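Local coordinates for protein methylenetetrahydrofolate--tRNA-(uracil-5-)-methyltransferase TrmFO (Thermus thermophilus, PDB 3G5R) that probably catalyses the folate-dependent methylation of uridine 54 in tRNA to 5-methyluridine, using bound FAD and a reduced nicotinamide cofactor, at residues H308-L313 against A334-G339. Residues are numbered along the deposited sequence; the frame is centred on the assembly and turned at random.
With THG ((6S)-5,6,7,8-tetrahydrofolate), chain C; FAD (flavin-adenine dinucleotide), chain B.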
ATOM      1  N   HIS A 308      -1.119 -11.787  -5.515  1.00 18.85           N
ATOM      2  CA  HIS A 308       0.277 -12.161  -5.312  1.00 19.26           C
ATOM      3  C   HIS A 308       0.480 -12.927  -4.022  1.00 20.35           C
ATOM      4  O   HIS A 308      -0.244 -12.728  -3.045  1.00 16.77           O
ATOM      5  CB  HIS A 308       1.163 -10.915  -5.204  1.00 20.64           C
ATOM      6  CG  HIS A 308       1.271 -10.127  -6.467  1.00 26.28           C
ATOM      7  ND1 HIS A 308       1.233  -8.750  -6.485  1.00 28.89           N
ATOM      8  CD2 HIS A 308       1.422 -10.520  -7.753  1.00 27.52           C
ATOM      9  CE1 HIS A 308       1.355  -8.328  -7.731  1.00 28.42           C
ATOM     10  NE2 HIS A 308       1.470  -9.381  -8.518  1.00 26.71           N
ATOM     11  N   ARG A 309       1.497 -13.781  -4.011  1.00 17.59           N
ATOM     12  CA  ARG A 309       2.064 -14.252  -2.761  1.00 18.65           C
ATOM     13  C   ARG A 309       2.636 -13.016  -2.054  1.00 16.78           C
ATOM     14  O   ARG A 309       3.515 -12.339  -2.586  1.00 18.77           O
ATOM     15  CB  ARG A 309       3.162 -15.276  -3.050  1.00 20.74           C
ATOM     16  CG  ARG A 309       4.060 -15.596  -1.876  1.00 21.61           C
ATOM     17  CD  ARG A 309       3.424 -16.575  -0.910  1.00 23.40           C
ATOM     18  NE  ARG A 309       4.374 -16.890   0.150  1.00 27.08           N
ATOM     19  CZ  ARG A 309       4.452 -16.227   1.298  1.00 25.37           C
ATOM     20  NH1 ARG A 309       3.608 -15.232   1.547  1.00 20.82           N
ATOM     21  NH2 ARG A 309       5.362 -16.571   2.199  1.00 26.72           N
ATOM     22  N   ASN A 310       2.115 -12.717  -0.870  1.00 14.71           N
ATOM     23  CA  ASN A 310       2.392 -11.451  -0.204  1.00 14.79           C
ATOM     24  C   ASN A 310       1.956 -11.515   1.258  1.00 13.00           C
ATOM     25  O   ASN A 310       0.775 -11.406   1.560  1.00 15.53           O
ATOM     26  CB  ASN A 310       1.614 -10.342  -0.921  1.00 13.60           C
ATOM     27  CG  ASN A 310       2.007  -8.944  -0.469  1.00 17.26           C
ATOM     28  OD1 ASN A 310       2.997  -8.386  -0.938  1.00 20.73           O
ATOM     29  ND2 ASN A 310       1.207  -8.359   0.420  1.00 15.54           N
ATOM     30  N   THR A 311       2.909 -11.716   2.163  1.00 13.96           N
ATOM     31  CA  THR A 311       2.605 -11.737   3.587  1.00 13.82           C
ATOM     32  C   THR A 311       2.412 -10.315   4.108  1.00 11.82           C
ATOM     33  O   THR A 311       3.282  -9.466   3.931  1.00 15.36           O
ATOM     34  CB  THR A 311       3.727 -12.436   4.374  1.00 15.89           C
ATOM     35  OG1 THR A 311       3.765 -13.824   4.004  1.00 17.93           O
ATOM     36  CG2 THR A 311       3.495 -12.325   5.872  1.00 16.04           C
ATOM     37  N   TYR A 312       1.264 -10.052   4.729  1.00 13.09           N
ATOM     38  CA  TYR A 312       1.012  -8.723   5.287  1.00 12.46           C
ATOM     39  C   TYR A 312       0.013  -8.756   6.434  1.00 13.95           C
ATOM     40  O   TYR A 312      -0.762  -9.700   6.571  1.00 14.45           O
ATOM     41  CB  TYR A 312       0.551  -7.741   4.199  1.00 11.90           C
ATOM     42  CG  TYR A 312      -0.852  -7.978   3.674  1.00 13.53           C
ATOM     43  CD1 TYR A 312      -1.123  -9.026   2.805  1.00 13.36           C
ATOM     44  CD2 TYR A 312      -1.897  -7.142   4.033  1.00 13.10           C
ATOM     45  CE1 TYR A 312      -2.401  -9.239   2.316  1.00 14.05           C
ATOM     46  CE2 TYR A 312      -3.178  -7.346   3.552  1.00 14.95           C
ATOM     47  CZ  TYR A 312      -3.425  -8.399   2.694  1.00 16.07           C
ATOM     48  OH  TYR A 312      -4.698  -8.606   2.216  1.00 15.19           O
ATOM     49  N   LEU A 313       0.045  -7.711   7.254  1.00 12.43           N
ATOM     50  CA  LEU A 313      -0.821  -7.602   8.417  1.00 14.89           C
ATOM     51  C   LEU A 313      -2.087  -6.814   8.120  1.00 12.59           C
ATOM     52  O   LEU A 313      -2.123  -5.994   7.201  1.00 14.30           O
ATOM     53  CB  LEU A 313      -0.071  -6.895   9.547  1.00 13.13           C
ATOM     54  CG  LEU A 313       1.164  -7.612  10.079  1.00 15.97           C
ATOM     55  CD1 LEU A 313       1.957  -6.676  10.986  1.00 15.00           C
ATOM     56  CD2 LEU A 313       0.755  -8.876  10.822  1.00 23.31           C
ATOM     57  N   ALA A 334       6.665  -2.000   9.139  1.00 10.88           N
ATOM     58  CA  ALA A 334       6.935  -1.147   7.989  1.00  9.59           C
ATOM     59  C   ALA A 334       7.028  -2.009   6.741  1.00 10.24           C
ATOM     60  O   ALA A 334       7.216  -3.224   6.832  1.00 11.58           O
ATOM     61  CB  ALA A 334       8.237  -0.351   8.192  1.00 12.32           C
ATOM     62  N   GLY A 335       6.893  -1.378   5.579  1.00  9.67           N
ATOM     63  CA  GLY A 335       6.994  -2.086   4.316  1.00 11.67           C
ATOM     64  C   GLY A 335       5.773  -2.929   4.027  1.00 10.38           C
ATOM     65  O   GLY A 335       4.683  -2.691   4.553  1.00  9.55           O
ATOM     66  N   VAL A 336       5.957  -3.929   3.174  1.00 10.68           N
ATOM     67  CA  VAL A 336       4.863  -4.815   2.784  1.00  8.57           C
ATOM     68  C   VAL A 336       4.178  -5.444   4.002  1.00  9.85           C
ATOM     69  O   VAL A 336       2.956  -5.591   4.021  1.00 12.56           O
ATOM     70  CB  VAL A 336       5.362  -5.897   1.821  1.00 10.36           C
ATOM     71  CG1 VAL A 336       4.380  -7.056   1.741  1.00 11.66           C
ATOM     72  CG2 VAL A 336       5.610  -5.291   0.438  1.00 12.05           C
ATOM     73  N   LEU A 337       4.949  -5.797   5.027  1.00 10.25           N
ATOM     74  CA  LEU A 337       4.347  -6.385   6.231  1.00 10.99           C
ATOM     75  C   LEU A 337       3.280  -5.464   6.841  1.00 12.78           C
ATOM     76  O   LEU A 337       2.299  -5.933   7.420  1.00 13.00           O
ATOM     77  CB  LEU A 337       5.416  -6.706   7.282  1.00 11.49           C
ATOM     78  CG  LEU A 337       4.937  -7.438   8.541  1.00 11.99           C
ATOM     79  CD1 LEU A 337       4.457  -8.847   8.194  1.00 13.15           C
ATOM     80  CD2 LEU A 337       6.045  -7.492   9.587  1.00 14.93           C
ATOM     81  N   ALA A 338       3.477  -4.154   6.719  1.00 11.36           N
ATOM     82  CA  ALA A 338       2.544  -3.188   7.294  1.00 11.39           C
ATOM     83  C   ALA A 338       1.343  -2.920   6.400  1.00 12.64           C
ATOM     84  O   ALA A 338       0.434  -2.189   6.782  1.00 14.32           O
ATOM     85  CB  ALA A 338       3.259  -1.877   7.618  1.00 12.78           C
ATOM     86  N   GLY A 339       1.341  -3.497   5.204  1.00 10.95           N
ATOM     87  CA  GLY A 339       0.199  -3.346   4.327  1.00 12.88           C
ATOM     88  C   GLY A 339       0.358  -2.411   3.147  1.00 11.76           C
ATOM     89  O   GLY A 339      -0.633  -2.069   2.510  1.00 11.14           O
TER
HETATM   90  N3  THG C 445       4.151  -7.738  -4.711  0.75 20.59           N
HETATM   91  C2  THG C 445       4.268  -9.072  -4.483  0.75 20.62           C
HETATM   92  N1  THG C 445       4.602  -9.928  -5.518  0.75 21.05           N
HETATM   93  C8A THG C 445       4.814  -9.432  -6.768  0.75 20.42           C
HETATM   94  C4A THG C 445       4.694  -8.042  -7.014  0.75 22.12           C
HETATM   95  C4  THG C 445       4.370  -7.224  -6.015  0.75 21.16           C
HETATM   96  N8  THG C 445       5.175 -10.350  -7.898  0.75 26.41           N
HETATM   97  C7  THG C 445       5.696  -9.741  -9.133  0.75 24.90           C
HETATM   98  C6  THG C 445       4.977  -8.421  -9.430  0.75 24.94           C
HETATM   99  N5  THG C 445       4.950  -7.535  -8.326  0.75 22.91           N
HETATM  100  O4  THG C 445       4.247  -5.850  -6.241  0.75 26.28           O
HETATM  101  N2  THG C 445       4.062  -9.601  -3.153  0.75 20.58           N
HETATM  102  PA  FAD B 444      11.831  -6.779   1.377  1.00 12.17           P
HETATM  103  O1A FAD B 444      11.538  -8.140   0.794  1.00 12.93           O
HETATM  104  O2A FAD B 444      12.541  -5.829   0.455  1.00 10.48           O
HETATM  105  O5B FAD B 444      12.724  -6.935   2.699  1.00 10.89           O
HETATM  106  C5B FAD B 444      12.370  -7.833   3.721  1.00 12.19           C
HETATM  107  C4B FAD B 444      13.678  -8.416   4.238  1.00 10.65           C
HETATM  108  O4B FAD B 444      13.400  -9.177   5.395  1.00 12.80           O
HETATM  109  C3B FAD B 444      14.331  -9.364   3.234  1.00 13.08           C
HETATM  110  O3B FAD B 444      15.691  -9.002   3.101  1.00 12.93           O
HETATM  111  C2B FAD B 444      14.202 -10.736   3.873  1.00 15.64           C
HETATM  112  O2B FAD B 444      15.326 -11.541   3.597  1.00 15.16           O
HETATM  113  C1B FAD B 444      14.154 -10.374   5.345  1.00 14.66           C
HETATM  114  N9A FAD B 444      13.491 -11.338   6.235  1.00 12.31           N
HETATM  115  C8A FAD B 444      12.300 -11.983   6.047  1.00 13.78           C
HETATM  116  N7A FAD B 444      12.058 -12.743   7.141  1.00 13.61           N
HETATM  117  C5A FAD B 444      13.072 -12.570   8.028  1.00 13.62           C
HETATM  118  C6A FAD B 444      13.334 -13.097   9.290  1.00 16.90           C
HETATM  119  N6A FAD B 444      12.397 -13.786   9.937  1.00 17.43           N
HETATM  120  N1A FAD B 444      14.483 -12.715   9.951  1.00 16.02           N
HETATM  121  C2A FAD B 444      15.370 -11.834   9.368  1.00 17.61           C
HETATM  122  N3A FAD B 444      15.112 -11.318   8.112  1.00 13.56           N
HETATM  123  C4A FAD B 444      13.977 -11.685   7.466  1.00 11.86           C
HETATM  124  N1  FAD B 444       7.568  -3.650  -5.823  1.00 12.05           N
HETATM  125  C2  FAD B 444       7.702  -2.653  -6.766  1.00 12.41           C
HETATM  126  O2  FAD B 444       7.548  -1.473  -6.446  1.00 14.38           O
HETATM  127  N3  FAD B 444       7.992  -2.975  -8.079  1.00 15.63           N
HETATM  128  C4  FAD B 444       8.163  -4.297  -8.433  1.00 17.34           C
HETATM  129  O4  FAD B 444       8.424  -4.584  -9.600  1.00 18.26           O
HETATM  130  C4X FAD B 444       8.036  -5.302  -7.478  1.00 16.09           C
HETATM  131  N5  FAD B 444       8.204  -6.624  -7.832  1.00 18.35           N
HETATM  132  C5X FAD B 444       8.083  -7.603  -6.870  1.00 16.41           C
HETATM  133  C6  FAD B 444       8.257  -8.934  -7.227  1.00 16.97           C
HETATM  134  C7  FAD B 444       8.142  -9.931  -6.272  1.00 16.53           C
HETATM  135  C7M FAD B 444       8.327 -11.365  -6.670  1.00 17.05           C
HETATM  136  C8  FAD B 444       7.844  -9.596  -4.954  1.00 16.91           C
HETATM  137  C8M FAD B 444       7.715 -10.667  -3.912  1.00 18.23           C
HETATM  138  C9  FAD B 444       7.674  -8.263  -4.596  1.00 14.35           C
HETATM  139  C9A FAD B 444       7.785  -7.263  -5.549  1.00 15.00           C
HETATM  140  N10 FAD B 444       7.601  -5.933  -5.189  1.00 13.41           N
HETATM  141  C10 FAD B 444       7.745  -4.970  -6.158  1.00 12.97           C
HETATM  142  C1' FAD B 444       6.762  -5.585  -3.975  1.00 15.08           C
HETATM  143  C2' FAD B 444       7.496  -4.782  -2.884  1.00 11.19           C
HETATM  144  O2' FAD B 444       7.522  -3.390  -3.158  1.00 12.79           O
HETATM  145  C3' FAD B 444       8.917  -5.288  -2.664  1.00 12.11           C
HETATM  146  O3' FAD B 444       8.827  -6.619  -2.202  1.00 12.43           O
HETATM  147  C4' FAD B 444       9.700  -4.443  -1.655  1.00 11.63           C
HETATM  148  O4' FAD B 444      11.042  -4.872  -1.658  1.00 12.56           O
HETATM  149  C5' FAD B 444       9.143  -4.587  -0.244  1.00 10.39           C
HETATM  150  O5' FAD B 444      10.009  -3.969   0.695  1.00  9.01           O
HETATM  151  P   FAD B 444      10.123  -4.604   2.161  1.00 10.31           P
HETATM  152  O1P FAD B 444       8.768  -4.552   2.811  1.00 11.80           O
HETATM  153  O2P FAD B 444      11.238  -3.940   2.928  1.00 10.87           O
HETATM  154  O3P FAD B 444      10.428  -6.175   1.879  1.00 10.74           O
HETATM  155  O   HOH W   1       1.362  -5.519   1.735  1.00 14.39           O
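Asn310 swings CG trans to its own N (chi1 -170°), and Val336 holds CG1 in the same relation to its N (chi1 162°). The two side chains approach from opposite directions, and Val336 CG1 lies 3.3 Å from Asn310 OD1. The same methyl also packs against Thr311 O. The Asn310 amide is held at both ends. Asn310 OD1 accepts a hydrogen bond from THG N2 (2.7 Å), while Asn310 ND2 donates to a water that in turn donates to Val336 O. Arg309 O takes a second bond from THG N2. One face of the His308 ring lies against the pterin, with THG C8A 3.5 Å above the ring plane, over its centre. In this GidA-family flavoprotein, the end of strand 301-313 here meets the loop that follows strand 331-333, an outer strand of the Rossmann-type parallel sheet. That loop turns through a 3-10 segment, 336-338, and Val336 N donates to FAD O1P (2.9 Å). The contact thus borders both ligands: strand 301-313 holds the pterin, and the loop holds the FAD diphosphate. Farther along, Leu313 N donates to Leu337 O (2.9 Å). Beside this bond, Leu313 CD1 packs on Leu337 CG at 3.9 Å, the two side chains crossing at a slant.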